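Local atomic coordinates of alpha,alpha-trehalose-phosphate synthase (UDP-forming) (Burkholderia xenovorans, PDB entry 5V0T), a protein that belongs to glycosyltransferase family 20 and has the two-domain GT-B architecture, here with uridine-5'-diphosphate and 6-O-phosphono-alpha-D-glucopyranose bound. Residues Lys352-Arg356 with Ser357-Ala361; Ala264-Ser268 with Arg269-Met273. One frame throughout, in Å; residues are numbered along the deposited sequence. Where two conformers were deposited one is given.

How the contacts relate
Followed from the N terminus, the chain reaches contact 2 first. There helix 257-266 ends and a tight turn at His267 and Ser268 leads into strand 270-275, an inner strand of the six-stranded parallel sheet. Contact 1 comes later, after strand 347-350 at one edge of that sheet, where a loop passes into helix 356-363. The two are in series, neither nested nor crossed, and their centres lie about 17 Å apart. They meet where CE of Met273, on the strand, packs 4.1 Å from O of Leu359, on the helix. Contact 2 is thus a helix-to-strand joint, and contact 1 a strand-to-helix joint bordering the uridine-5'-diphosphate pocket.

Contact 1: residues Lys352-Arg356 with Ser357-Ala361; sequences KQYER and SVLAA. With UDP (uridine-5'-diphosphate), chain I; OXD (oxalic acid), chain O.
The backbone turns from the loop into the helix at Glu355, the N-cap residue, whose O accepts a bond from Leu359 N at 3.0 Å and a weak, bent one from Val358 N; Ala360 N then bonds to Arg356 O to continue the helix. Against this first turn, Tyr354 lays its CB on Leu359 CD2 at 3.8 Å, while CD2 of its ring touches CG1 of Val358, the two side chains meeting obliquely. The other branch of Leu359, CD1, lies over one face of the uracil of uridine-5'-diphosphate, 3.5 Å from N3. The same base is bonded to the backbone of Tyr354: its N donates to UDP O4 at 2.8 Å, nearly straight at 171°, and its O accepts from UDP N3 at 2.9 Å. With CG anti to the carbonyl carbon (chi1 -77°), the tyrosine ring is directed to the oxalic acid, whose O6 sits 3.6 Å above the ring plane, over its centre. Lys352 flanks this acid too, its bent chain bringing NZ to a weak bond with OXD O3. Arg356 takes another course. Its CG is anti to the backbone N (chi1 -167°), and the extended chain runs beside the ribose, with CG 3.6 Å from UDP O2'; NE makes a salt bridge with Glu384, which also bonds to the nucleotide. At the helix start, a water accepts from Ser357 N at 2.7 Å and gives a weak bond to Glu355 OE2. The paired donor and acceptor of Tyr354 match the N3-H and O4 edge of uracil, an arrangement consistent with recognition of the base by the main chain, while Leu359 and Arg356 border the nucleotide from the helix.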
loop_
_atom_site.group_PDB
_atom_site.type_symbol
_atom_site.label_atom_id
_atom_site.label_comp_id
_atom_site.label_asym_id
_atom_site.label_seq_id
_atom_site.Cartn_x
_atom_site.Cartn_y
_atom_site.Cartn_z
ATOM N N LYS A 352 3.204 -16.143 -6.587
ATOM C CA LYS A 352 1.923 -16.613 -6.058
ATOM C C LYS A 352 1.568 -15.860 -4.778
ATOM O O LYS A 352 2.442 -15.370 -4.066
ATOM C CB LYS A 352 1.943 -18.133 -5.761
ATOM C CG LYS A 352 2.036 -19.017 -7.004
ATOM C CD LYS A 352 1.971 -20.503 -6.663
ATOM C CE LYS A 352 3.325 -21.188 -6.851
ATOM N NZ LYS A 352 3.237 -22.669 -6.651
ATOM N N GLN A 353 0.271 -15.793 -4.479
ATOM C CA GLN A 353 -0.201 -15.170 -3.248
ATOM C C GLN A 353 -0.233 -16.194 -2.121
ATOM O O GLN A 353 -0.441 -17.388 -2.346
ATOM C CB GLN A 353 -1.602 -14.565 -3.428
ATOM N N TYR A 354 -0.021 -15.708 -0.899
ATOM C CA TYR A 354 -0.071 -16.526 0.301
ATOM C C TYR A 354 -1.052 -15.925 1.297
ATOM O O TYR A 354 -1.318 -14.722 1.296
ATOM C CB TYR A 354 1.311 -16.641 0.959
ATOM C CG TYR A 354 2.227 -17.602 0.256
ATOM C CD1 TYR A 354 2.814 -17.274 -0.966
ATOM C CD2 TYR A 354 2.497 -18.851 0.806
ATOM C CE1 TYR A 354 3.652 -18.156 -1.613
ATOM C CE2 TYR A 354 3.328 -19.748 0.164
ATOM C CZ TYR A 354 3.911 -19.393 -1.036
ATOM O OH TYR A 354 4.740 -20.283 -1.678
ATOM N N GLU A 355 -1.562 -16.780 2.172
ATOM C CA GLU A 355 -2.360 -16.303 3.286
ATOM C C GLU A 355 -1.519 -15.401 4.179
ATOM O O GLU A 355 -0.330 -15.651 4.417
ATOM C CB GLU A 355 -2.916 -17.481 4.085
ATOM C CG GLU A 355 -3.998 -18.267 3.351
ATOM C CD GLU A 355 -5.338 -17.530 3.291
ATOM O OE1 GLU A 355 -6.225 -17.975 2.526
ATOM O OE2 GLU A 355 -5.508 -16.511 4.004
ATOM N N ARG A 356 -2.147 -14.330 4.663
ATOM C CA ARG A 356 -1.448 -13.382 5.514
ATOM C C ARG A 356 -0.960 -14.055 6.790
ATOM O O ARG A 356 0.117 -13.729 7.302
ATOM C CB ARG A 356 -2.379 -12.211 5.825
ATOM C CG ARG A 356 -1.697 -11.017 6.422
ATOM C CD ARG A 356 -2.607 -9.810 6.348
ATOM N NE ARG A 356 -2.136 -8.763 7.240
ATOM C CZ ARG A 356 -2.708 -8.462 8.393
ATOM N NH1 ARG A 356 -3.775 -9.132 8.795
ATOM N NH2 ARG A 356 -2.217 -7.494 9.141
ATOM N N SER A 357 -1.732 -15.018 7.303
ATOM C CA SER A 357 -1.322 -15.758 8.491
ATOM C C SER A 357 -0.062 -16.586 8.240
ATOM O O SER A 357 0.758 -16.771 9.149
ATOM C CB SER A 357 -2.459 -16.663 8.950
ATOM O OG SER A 357 -2.726 -17.630 7.950
ATOM N N VAL A 358 0.094 -17.129 7.030
ATOM C CA VAL A 358 1.319 -17.863 6.711
ATOM C C VAL A 358 2.497 -16.894 6.581
ATOM O O VAL A 358 3.607 -17.174 7.059
ATOM C CB VAL A 358 1.122 -18.708 5.433
ATOM C CG1 VAL A 358 2.454 -19.336 4.957
ATOM C CG2 VAL A 358 0.069 -19.787 5.663
ATOM N N LEU A 359 2.276 -15.737 5.944
ATOM C CA LEU A 359 3.363 -14.768 5.797
ATOM C C LEU A 359 3.873 -14.295 7.157
ATOM O O LEU A 359 5.081 -14.118 7.351
ATOM C CB LEU A 359 2.901 -13.565 4.969
ATOM C CG LEU A 359 2.547 -13.795 3.496
ATOM C CD1 LEU A 359 2.044 -12.504 2.879
ATOM C CD2 LEU A 359 3.738 -14.352 2.721
ATOM N N ALA A 360 2.960 -14.064 8.100
ATOM C CA ALA A 360 3.363 -13.650 9.437
ATOM C C ALA A 360 4.234 -14.709 10.099
ATOM O O ALA A 360 5.256 -14.383 10.711
ATOM C CB ALA A 360 2.125 -13.357 10.291
ATOM N N ALA A 361 3.834 -15.983 10.005
ATOM C CA ALA A 361 4.634 -17.059 10.585
ATOM C C ALA A 361 6.022 -17.107 9.965
ATOM O O ALA A 361 7.013 -17.293 10.676
ATOM C CB ALA A 361 3.924 -18.407 10.412
HETATM N N1 UDP I . -0.301 -9.793 1.342
HETATM C C2 UDP I . -1.040 -10.958 1.471
HETATM N N3 UDP I . -0.642 -11.990 0.671
HETATM C C4 UDP I . 0.402 -11.985 -0.227
HETATM C C5 UDP I . 1.128 -10.744 -0.304
HETATM C C6 UDP I . 0.766 -9.714 0.477
HETATM O O2 UDP I . -1.988 -11.063 2.230
HETATM O O4 UDP I . 0.642 -13.007 -0.881
HETATM C "C1'" UDP I . -0.682 -8.656 2.186
HETATM C "C2'" UDP I . 0.420 -8.213 3.146
HETATM O "O2'" UDP I . 0.375 -8.999 4.325
HETATM C "C3'" UDP I . 0.028 -6.753 3.384
HETATM C "C4'" UDP I . -0.537 -6.333 2.022
HETATM O "O4'" UDP I . -0.933 -7.549 1.352
HETATM O "O3'" UDP I . -0.978 -6.607 4.381
HETATM C "C5'" UDP I . 0.404 -5.553 1.144
HETATM O "O5'" UDP I . 0.341 -4.176 1.564
HETATM P PA UDP I . 1.556 -3.188 1.335
HETATM O O1A UDP I . 2.864 -3.824 1.757
HETATM O O2A UDP I . 1.206 -1.915 2.010
HETATM O O3A UDP I . 1.646 -2.988 -0.230
HETATM P PB UDP I . 0.595 -2.842 -1.407
HETATM O O1B UDP I . -0.593 -2.132 -0.751
HETATM O O2B UDP I . 1.306 -1.874 -2.377
HETATM O O3B UDP I . 0.257 -4.155 -2.008
HETATM C C1 OXD O . 1.470 -21.952 -3.276
HETATM C C2 OXD O . 0.623 -21.619 -2.136
HETATM O O3 OXD O . 1.271 -23.014 -3.907
HETATM O O4 OXD O . 0.173 -22.545 -1.426
HETATM O O5 OXD O . 2.388 -21.169 -3.585
HETATM O O6 OXD O . 0.383 -20.417 -1.891
HETATM O O HOH W 1 -4.424 -14.998 6.897
#

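Contact 2: residues Ala264-Ser268 with Arg269-Met273; sequences ATLHS and RKLIM. With EDO (1,2-ethanediol), chain K.
His267 overlaps the guanidinium of Arg269, its CE1 lying over one face of that group, 3.2 Å from CZ. Its chi1 of 50° sets CG between the backbone N and the carbonyl carbon, bringing the ring toward Arg269. The two side chains run side by side and point the same way, but their planes are 61° apart, so the ring turns its CE1 edge to the guanidinium face rather than stacking flat. A water joins their ends: it lies 2.5 Å from His267 NE2 and accepts from Arg269 NH2, in the guanidinium plane. NH2 also donates to O1 of 1,2-ethanediol, probably a crystallisation additive, at 2.9 Å, while NE bonds to the carbonyl of Asn303 and NH1 has a weak, long ion pair with Asp343. The helix ends at Leu266, just before these residues. Arg269 N donates to Leu266 O at 3.0 Å. His267 leaves the helix with positive phi (24°), and Ser268 follows with phi also positive, redirecting the chain into the strand. On the buried side, Leu266 and Leu271 cross at about a right angle, CD1 of the former 3.8 Å from CB of the latter. Polar and apolar contacts therefore divide the joint: Leu266 of the helix packs on Leu271 of the sheet, while Arg269 shares its N-H groups among a loop carbonyl, water and diol, which would limit rotation of its planar end.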
loop_
_atom_site.group_PDB
_atom_site.type_symbol
_atom_site.label_atom_id
_atom_site.label_comp_id
_atom_site.label_asym_id
_atom_site.label_seq_id
_atom_site.Cartn_x
_atom_site.Cartn_y
_atom_site.Cartn_z
ATOM N N ALA A 264 13.593 -26.679 7.162
ATOM C CA ALA A 264 14.284 -27.842 6.618
ATOM C C ALA A 264 15.014 -27.499 5.323
ATOM O O ALA A 264 16.170 -27.891 5.131
ATOM C CB ALA A 264 13.283 -28.974 6.387
ATOM N N THR A 265 14.354 -26.757 4.428
ATOM C CA THR A 265 14.966 -26.364 3.163
ATOM C C THR A 265 16.223 -25.525 3.375
ATOM O O THR A 265 17.208 -25.677 2.644
ATOM C CB THR A 265 13.957 -25.578 2.319
ATOM O OG1 THR A 265 12.787 -26.371 2.108
ATOM C CG2 THR A 265 14.558 -25.196 0.976
ATOM N N LEU A 266 16.201 -24.609 4.347
ATOM C CA LEU A 266 17.348 -23.726 4.548
ATOM C C LEU A 266 18.518 -24.435 5.210
ATOM O O LEU A 266 19.669 -24.036 5.006
ATOM C CB LEU A 266 16.947 -22.528 5.410
ATOM C CG LEU A 266 16.046 -21.474 4.781
ATOM C CD1 LEU A 266 15.428 -20.629 5.899
ATOM C CD2 LEU A 266 16.840 -20.608 3.801
ATOM N N HIS A 267 18.234 -25.482 5.982
ATOM C CA HIS A 267 19.147 -26.134 6.922
ATOM C C HIS A 267 20.269 -25.222 7.413
ATOM O O HIS A 267 21.435 -25.359 7.020
ATOM C CB HIS A 267 19.711 -27.433 6.332
ATOM C CG HIS A 267 20.266 -27.297 4.954
ATOM N ND1 HIS A 267 21.516 -26.777 4.704
ATOM C CD2 HIS A 267 19.754 -27.644 3.749
ATOM C CE1 HIS A 267 21.747 -26.796 3.403
ATOM N NE2 HIS A 267 20.692 -27.317 2.801
ATOM N N SER A 268 19.881 -24.275 8.266
ATOM C CA SER A 268 20.717 -23.354 9.035
ATOM C C SER A 268 21.190 -22.149 8.223
ATOM O O SER A 268 21.821 -21.258 8.800
ATOM C CB SER A 268 21.950 -24.022 9.672
ATOM O OG SER A 268 22.998 -24.161 8.730
ATOM N N ARG A 269 20.922 -22.084 6.917
ATOM C CA ARG A 269 21.230 -20.857 6.192
ATOM C C ARG A 269 20.324 -19.742 6.692
ATOM O O ARG A 269 19.181 -19.976 7.087
ATOM C CB ARG A 269 21.038 -21.041 4.683
ATOM C CG ARG A 269 21.985 -22.065 4.066
ATOM C CD ARG A 269 21.787 -22.159 2.559
ATOM N NE ARG A 269 22.608 -23.234 2.007
ATOM C CZ ARG A 269 22.128 -24.338 1.451
ATOM N NH1 ARG A 269 22.969 -25.263 0.996
ATOM N NH2 ARG A 269 20.821 -24.519 1.341
ATOM N N LYS A 270 20.840 -18.516 6.681
ATOM C CA LYS A 270 20.000 -17.407 7.094
ATOM C C LYS A 270 19.005 -17.075 5.987
ATOM O O LYS A 270 19.200 -17.418 4.817
ATOM C CB LYS A 270 20.852 -16.184 7.460
ATOM C CG LYS A 270 21.734 -16.440 8.720
ATOM C CD LYS A 270 22.400 -15.149 9.204
ATOM C CE LYS A 270 23.182 -15.403 10.501
ATOM N NZ LYS A 270 23.918 -14.181 10.931
ATOM N N LEU A 271 17.927 -16.403 6.364
ATOM C CA LEU A 271 16.840 -16.116 5.436
ATOM C C LEU A 271 16.635 -14.616 5.311
ATOM O O LEU A 271 16.370 -13.937 6.307
ATOM C CB LEU A 271 15.542 -16.786 5.889
ATOM C CG LEU A 271 14.305 -16.502 5.041
ATOM C CD1 LEU A 271 14.511 -17.004 3.601
ATOM C CD2 LEU A 271 13.099 -17.173 5.679
ATOM N N ILE A 272 16.765 -14.111 4.093
ATOM C CA ILE A 272 16.265 -12.792 3.725
ATOM C C ILE A 272 14.894 -12.985 3.087
ATOM O O ILE A 272 14.737 -13.787 2.159
ATOM C CB ILE A 272 17.232 -12.088 2.759
ATOM C CG1 ILE A 272 18.636 -11.983 3.377
ATOM C CG2 ILE A 272 16.678 -10.720 2.331
ATOM C CD1 ILE A 272 19.726 -11.585 2.365
ATOM N N MET A 273 13.892 -12.248 3.567
ATOM C CA MET A 273 12.534 -12.436 3.071
ATOM C C MET A 273 11.928 -11.130 2.573
ATOM O O MET A 273 12.056 -10.085 3.212
ATOM C CB MET A 273 11.638 -13.045 4.156
ATOM C CG MET A 273 10.188 -13.298 3.681
ATOM S SD MET A 273 9.356 -14.313 4.896
ATOM C CE MET A 273 7.694 -14.367 4.185
HETATM C C1 EDO K . 17.534 -22.937 0.183
HETATM O O1 EDO K . 18.672 -22.538 0.961
HETATM C C2 EDO K . 17.913 -22.891 -1.294
HETATM O O2 EDO K . 18.727 -24.030 -1.624
HETATM O O HOH W 2 20.091 -27.497 0.394
#